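Local coordinates for maquette-3 (Escherichia coli, PDB 6Z0C), which is an artificial four-helix bundle with no known natural role, probably made to study buried charged networks and ion-pair stabilisation of its hydrophobic core, at residues E9-I14 and E88-G93; Q109-L114 and K185-G190. All coordinates share one frame; numbering follows the deposited sequence.

Contact 1 of 2, residues E9-I14 and E88-G93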
# COMPACT_ATOMS: atom_id res chain seq x y z
N GLU A 9 -11.36 22.04 6.28
CA GLU A 9 -9.95 21.59 6.17
C GLU A 9 -9.88 20.11 6.56
O GLU A 9 -9.30 19.33 5.79
CB GLU A 9 -9.06 22.46 7.06
CG GLU A 9 -7.59 22.09 7.01
CD GLU A 9 -6.72 23.07 7.79
OE1 GLU A 9 -6.03 22.63 8.73
OE2 GLU A 9 -6.76 24.27 7.47
N PHE A 10 -10.48 19.74 7.70
CA PHE A 10 -10.51 18.35 8.22
C PHE A 10 -11.25 17.43 7.23
O PHE A 10 -10.70 16.36 6.87
CB PHE A 10 -11.18 18.31 9.59
CG PHE A 10 -11.23 16.94 10.19
CD1 PHE A 10 -10.10 16.39 10.78
CD2 PHE A 10 -12.39 16.18 10.14
CE1 PHE A 10 -10.13 15.11 11.32
CE2 PHE A 10 -12.42 14.90 10.68
CZ PHE A 10 -11.30 14.37 11.27
N GLN A 11 -12.45 17.83 6.82
CA GLN A 11 -13.34 17.02 5.95
C GLN A 11 -12.65 16.78 4.60
O GLN A 11 -12.73 15.64 4.11
CB GLN A 11 -14.70 17.70 5.80
CG GLN A 11 -15.53 17.65 7.08
CD GLN A 11 -15.98 16.25 7.40
OE1 GLN A 11 -15.37 15.55 8.21
NE2 GLN A 11 -17.04 15.82 6.75
N GLN A 12 -11.97 17.79 4.05
CA GLN A 12 -11.22 17.70 2.77
C GLN A 12 -10.12 16.64 2.89
O GLN A 12 -9.97 15.84 1.95
CB GLN A 12 -10.65 19.06 2.38
CG GLN A 12 -11.64 19.95 1.63
CD GLN A 12 -11.76 19.60 0.17
OE1 GLN A 12 -12.84 19.26 -0.32
NE2 GLN A 12 -10.66 19.69 -0.55
N LEU A 13 -9.40 16.62 4.02
CA LEU A 13 -8.30 15.65 4.28
C LEU A 13 -8.88 14.24 4.40
O LEU A 13 -8.28 13.32 3.85
CB LEU A 13 -7.53 16.03 5.55
CG LEU A 13 -6.68 17.29 5.46
CD1 LEU A 13 -6.10 17.62 6.82
CD2 LEU A 13 -5.58 17.15 4.42
N ILE A 14 -10.01 14.07 5.11
CA ILE A 14 -10.69 12.75 5.25
C ILE A 14 -11.05 12.25 3.85
O ILE A 14 -10.76 11.07 3.55
CB ILE A 14 -11.92 12.83 6.17
CG1 ILE A 14 -11.55 13.19 7.61
CG2 ILE A 14 -12.73 11.54 6.11
CD1 ILE A 14 -10.80 12.12 8.36
N GLU A 88 -13.71 6.23 11.74
CA GLU A 88 -13.73 6.44 13.22
C GLU A 88 -13.00 7.75 13.56
O GLU A 88 -13.45 8.47 14.47
CB GLU A 88 -13.09 5.25 13.94
CG GLU A 88 -13.86 3.96 13.76
CD GLU A 88 -13.36 2.78 14.59
OE1 GLU A 88 -13.71 1.63 14.25
OE2 GLU A 88 -12.63 3.02 15.57
N LEU A 89 -11.91 8.04 12.85
CA LEU A 89 -11.15 9.31 13.00
C LEU A 89 -12.05 10.47 12.57
O LEU A 89 -12.06 11.49 13.28
CB LEU A 89 -9.87 9.25 12.18
CG LEU A 89 -8.94 10.46 12.34
CD1 LEU A 89 -8.35 10.50 13.74
CD2 LEU A 89 -7.84 10.44 11.30
N GLN A 90 -12.79 10.33 11.47
CA GLN A 90 -13.74 11.36 10.99
C GLN A 90 -14.75 11.65 12.11
O GLN A 90 -14.99 12.84 12.41
CB GLN A 90 -14.42 10.92 9.69
CG GLN A 90 -15.22 12.02 9.02
CD GLN A 90 -16.54 12.30 9.70
OE1 GLN A 90 -17.19 11.39 10.23
NE2 GLN A 90 -16.94 13.56 9.71
N GLN A 91 -15.31 10.60 12.71
CA GLN A 91 -16.36 10.70 13.76
C GLN A 91 -15.78 11.42 14.99
O GLN A 91 -16.52 12.19 15.61
CB GLN A 91 -16.89 9.31 14.13
CG GLN A 91 -17.78 8.70 13.06
CD GLN A 91 -18.24 7.31 13.40
OE1 GLN A 91 -17.53 6.55 14.07
NE2 GLN A 91 -19.43 6.96 12.96
N THR A 92 -14.50 11.20 15.30
CA THR A 92 -13.81 11.83 16.45
C THR A 92 -13.59 13.32 16.16
O THR A 92 -13.81 14.14 17.08
CB THR A 92 -12.53 11.07 16.80
OG1 THR A 92 -12.91 9.71 17.02
CG2 THR A 92 -11.82 11.61 18.02
N GLY A 93 -13.17 13.66 14.94
CA GLY A 93 -13.09 15.06 14.47
C GLY A 93 -14.42 15.77 14.65
O GLY A 93 -14.45 16.88 15.20
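F10 sets the far end of its ring against the backbone of G93, with CZ 3.7 Å from G93 CA. CG stands anti to the backbone N, and the ring beyond it reaches from helix 4-48 toward helix 52-99. The carbonyl oxygen L89 O sits at the ring edge, near the ring plane, 3.6 Å from the same F10 CZ. A CB on G93 would run into F10 CZ, so the absence of a side chain there is what lets the ring come this close. One face of the ring is lined from its own helix by I14 CG1, offset toward the rim. I14 also crosses the Q90 side chain at about a right angle, its CG2 3.9 Å from Q90 CG. Beside this apolar layer, Q90 NE2 donates to Q11 OE1 over 2.9 Å in a nearly straight bond (N-H...O 173°). The acceptor lies in the amide plane of Q90, whereas the donor is tilted out of the carbonyl plane of Q11, and the two amide planes stand 66° apart. An alanine in place of Q90 would probably leave Q11 OE1 without this donor and open a gap beside I14 CG2 where the CG methylene had packed. W97 touches both glutamine side chains, and Q94 OE1 accepts a weak hydrogen bond from Q90 NE2. With short-segment axes 10.7 Å apart and 176° between their directions, the contact has the antiparallel, side-by-side packing of neighbouring helices in a four-helix bundle, an aromatic set against a glycine inside and a glutamine pair flanking it.

Contact 2 of 2, residues Q109-L114 and K185-G190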
# COMPACT_ATOMS: atom_id res chain seq x y z
N GLN A 109 -7.29 12.13 22.98
CA GLN A 109 -6.66 10.80 23.21
C GLN A 109 -7.16 9.81 22.15
O GLN A 109 -6.32 9.15 21.51
CB GLN A 109 -6.92 10.31 24.64
CG GLN A 109 -6.03 10.98 25.67
CD GLN A 109 -6.42 10.64 27.09
OE1 GLN A 109 -7.31 9.83 27.34
NE2 GLN A 109 -5.76 11.27 28.04
N LYS A 110 -8.48 9.74 21.95
CA LYS A 110 -9.12 8.83 20.97
C LYS A 110 -8.62 9.16 19.56
O LYS A 110 -8.24 8.23 18.82
CB LYS A 110 -10.65 8.92 21.06
CG LYS A 110 -11.40 7.95 20.16
CD LYS A 110 -10.98 6.50 20.33
CE LYS A 110 -11.90 5.53 19.63
NZ LYS A 110 -11.30 4.18 19.55
N PHE A 111 -8.59 10.45 19.21
CA PHE A 111 -8.14 10.96 17.89
C PHE A 111 -6.69 10.52 17.63
O PHE A 111 -6.39 10.03 16.53
CB PHE A 111 -8.28 12.48 17.82
CG PHE A 111 -8.03 13.08 16.46
CD1 PHE A 111 -6.75 13.15 15.94
CD2 PHE A 111 -9.08 13.59 15.71
CE1 PHE A 111 -6.52 13.71 14.70
CE2 PHE A 111 -8.85 14.16 14.47
CZ PHE A 111 -7.57 14.22 13.96
N GLN A 112 -5.81 10.72 18.61
CA GLN A 112 -4.36 10.44 18.48
C GLN A 112 -4.13 8.93 18.43
O GLN A 112 -3.27 8.49 17.63
CB GLN A 112 -3.60 11.13 19.61
CG GLN A 112 -3.58 12.64 19.45
CD GLN A 112 -2.74 13.32 20.50
OE1 GLN A 112 -2.86 13.05 21.69
NE2 GLN A 112 -1.87 14.21 20.06
N GLN A 113 -4.88 8.15 19.22
CA GLN A 113 -4.83 6.66 19.20
C GLN A 113 -5.20 6.15 17.81
O GLN A 113 -4.51 5.25 17.30
CB GLN A 113 -5.76 6.08 20.27
CG GLN A 113 -5.22 6.18 21.68
CD GLN A 113 -6.30 5.99 22.72
OE1 GLN A 113 -7.33 5.37 22.46
NE2 GLN A 113 -6.07 6.52 23.91
N LEU A 114 -6.26 6.69 17.20
CA LEU A 114 -6.71 6.27 15.84
C LEU A 114 -5.65 6.66 14.81
O LEU A 114 -5.28 5.80 13.99
CB LEU A 114 -8.07 6.91 15.53
CG LEU A 114 -9.25 6.28 16.26
CD1 LEU A 114 -10.48 7.17 16.17
CD2 LEU A 114 -9.54 4.89 15.72
N LYS A 185 -0.93 15.61 8.25
CA LYS A 185 -1.85 16.76 8.03
C LYS A 185 -3.08 16.62 8.93
O LYS A 185 -3.50 17.63 9.52
CB LYS A 185 -2.27 16.87 6.57
CG LYS A 185 -1.15 17.23 5.61
CD LYS A 185 -1.65 17.53 4.21
CE LYS A 185 -0.54 17.97 3.27
NZ LYS A 185 0.09 19.23 3.72
N LEU A 186 -3.65 15.41 9.04
CA LEU A 186 -4.83 15.16 9.90
C LEU A 186 -4.46 15.42 11.37
O LEU A 186 -5.27 16.04 12.07
CB LEU A 186 -5.35 13.74 9.67
CG LEU A 186 -6.21 13.58 8.41
CD1 LEU A 186 -6.38 12.12 8.04
CD2 LEU A 186 -7.56 14.25 8.58
N GLN A 187 -3.26 15.01 11.80
CA GLN A 187 -2.75 15.24 13.18
C GLN A 187 -2.58 16.75 13.41
O GLN A 187 -2.89 17.21 14.53
CB GLN A 187 -1.42 14.51 13.41
CG GLN A 187 -1.57 13.00 13.56
CD GLN A 187 -1.67 12.55 15.00
OE1 GLN A 187 -2.27 13.21 15.85
NE2 GLN A 187 -1.09 11.39 15.28
N GLN A 188 -2.11 17.50 12.41
CA GLN A 188 -1.94 18.98 12.48
C GLN A 188 -3.33 19.64 12.58
O GLN A 188 -3.49 20.56 13.41
CB GLN A 188 -1.18 19.51 11.26
CG GLN A 188 0.31 19.22 11.31
CD GLN A 188 1.03 19.68 10.07
OE1 GLN A 188 0.48 19.65 8.97
NE2 GLN A 188 2.27 20.12 10.24
N THR A 189 -4.29 19.21 11.76
CA THR A 189 -5.67 19.75 11.76
C THR A 189 -6.35 19.35 13.07
O THR A 189 -7.06 20.19 13.65
CB THR A 189 -6.46 19.30 10.52
OG1 THR A 189 -5.74 19.75 9.37
CG2 THR A 189 -7.86 19.86 10.48
N GLY A 190 -6.14 18.10 13.52
CA GLY A 190 -6.61 17.60 14.82
C GLY A 190 -6.18 18.52 15.95
O GLY A 190 -7.04 18.94 16.73
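CG anti to the backbone N (chi1 -172°) starts the F111 side chain from helix 105-144 toward segment 185-190 of helix 152-194, while a bend at chi2 (-95°) turns CD of Q187 toward the Q112 side. The ring tip does most of the touching. F111 CZ lies 3.6 Å from G190 CA and 3.5 Å from L186 O, a carbonyl oxygen at the ring edge, near its plane. A CB on G190 would collide with F111 CE1; the bare glycine backbone therefore gives the ring its place. Next to it the glutamines meet by packing: Q187 OE1 comes 3.9 Å from the methylene carbon Q112 CG, the side chains cross at about a right angle, and the amide planes are turned 77° apart. Q112 OE1 accepts a hydrogen bond from R108 NH1 of its own helix. W194, further along helix 152-194, meets F111 edge-to-face. The two short segments run antiparallel, axes 10.8 Å apart, and the other two helices border their buried side: F111 touches F10 and L186 touches L13 and F17 of helix 4-48, while F111 also packs on L89 and T92 of helix 52-99.

From the N terminus, helix 4-48 leads through a turn into helix 52-99, which returns antiparallel; contact 1 closes this first hairpin across 73 intervening residues. The chain then enters helix 105-144, and helix 152-194 comes back along it, contact 2 closing the second hairpin across 70. The two loops are in series, neither enclosing nor crossing the other, and their contacts lie on the same side of the chain's centre, with contact centres about 9 Å apart. The hairpins meet directly: E9 OE1 and T189 OG1, 3.0 Å apart, probably share a hydrogen bond, and L13 CB packs 3.5 Å from L186 CD2. Together they join all four helices at one level of the bundle.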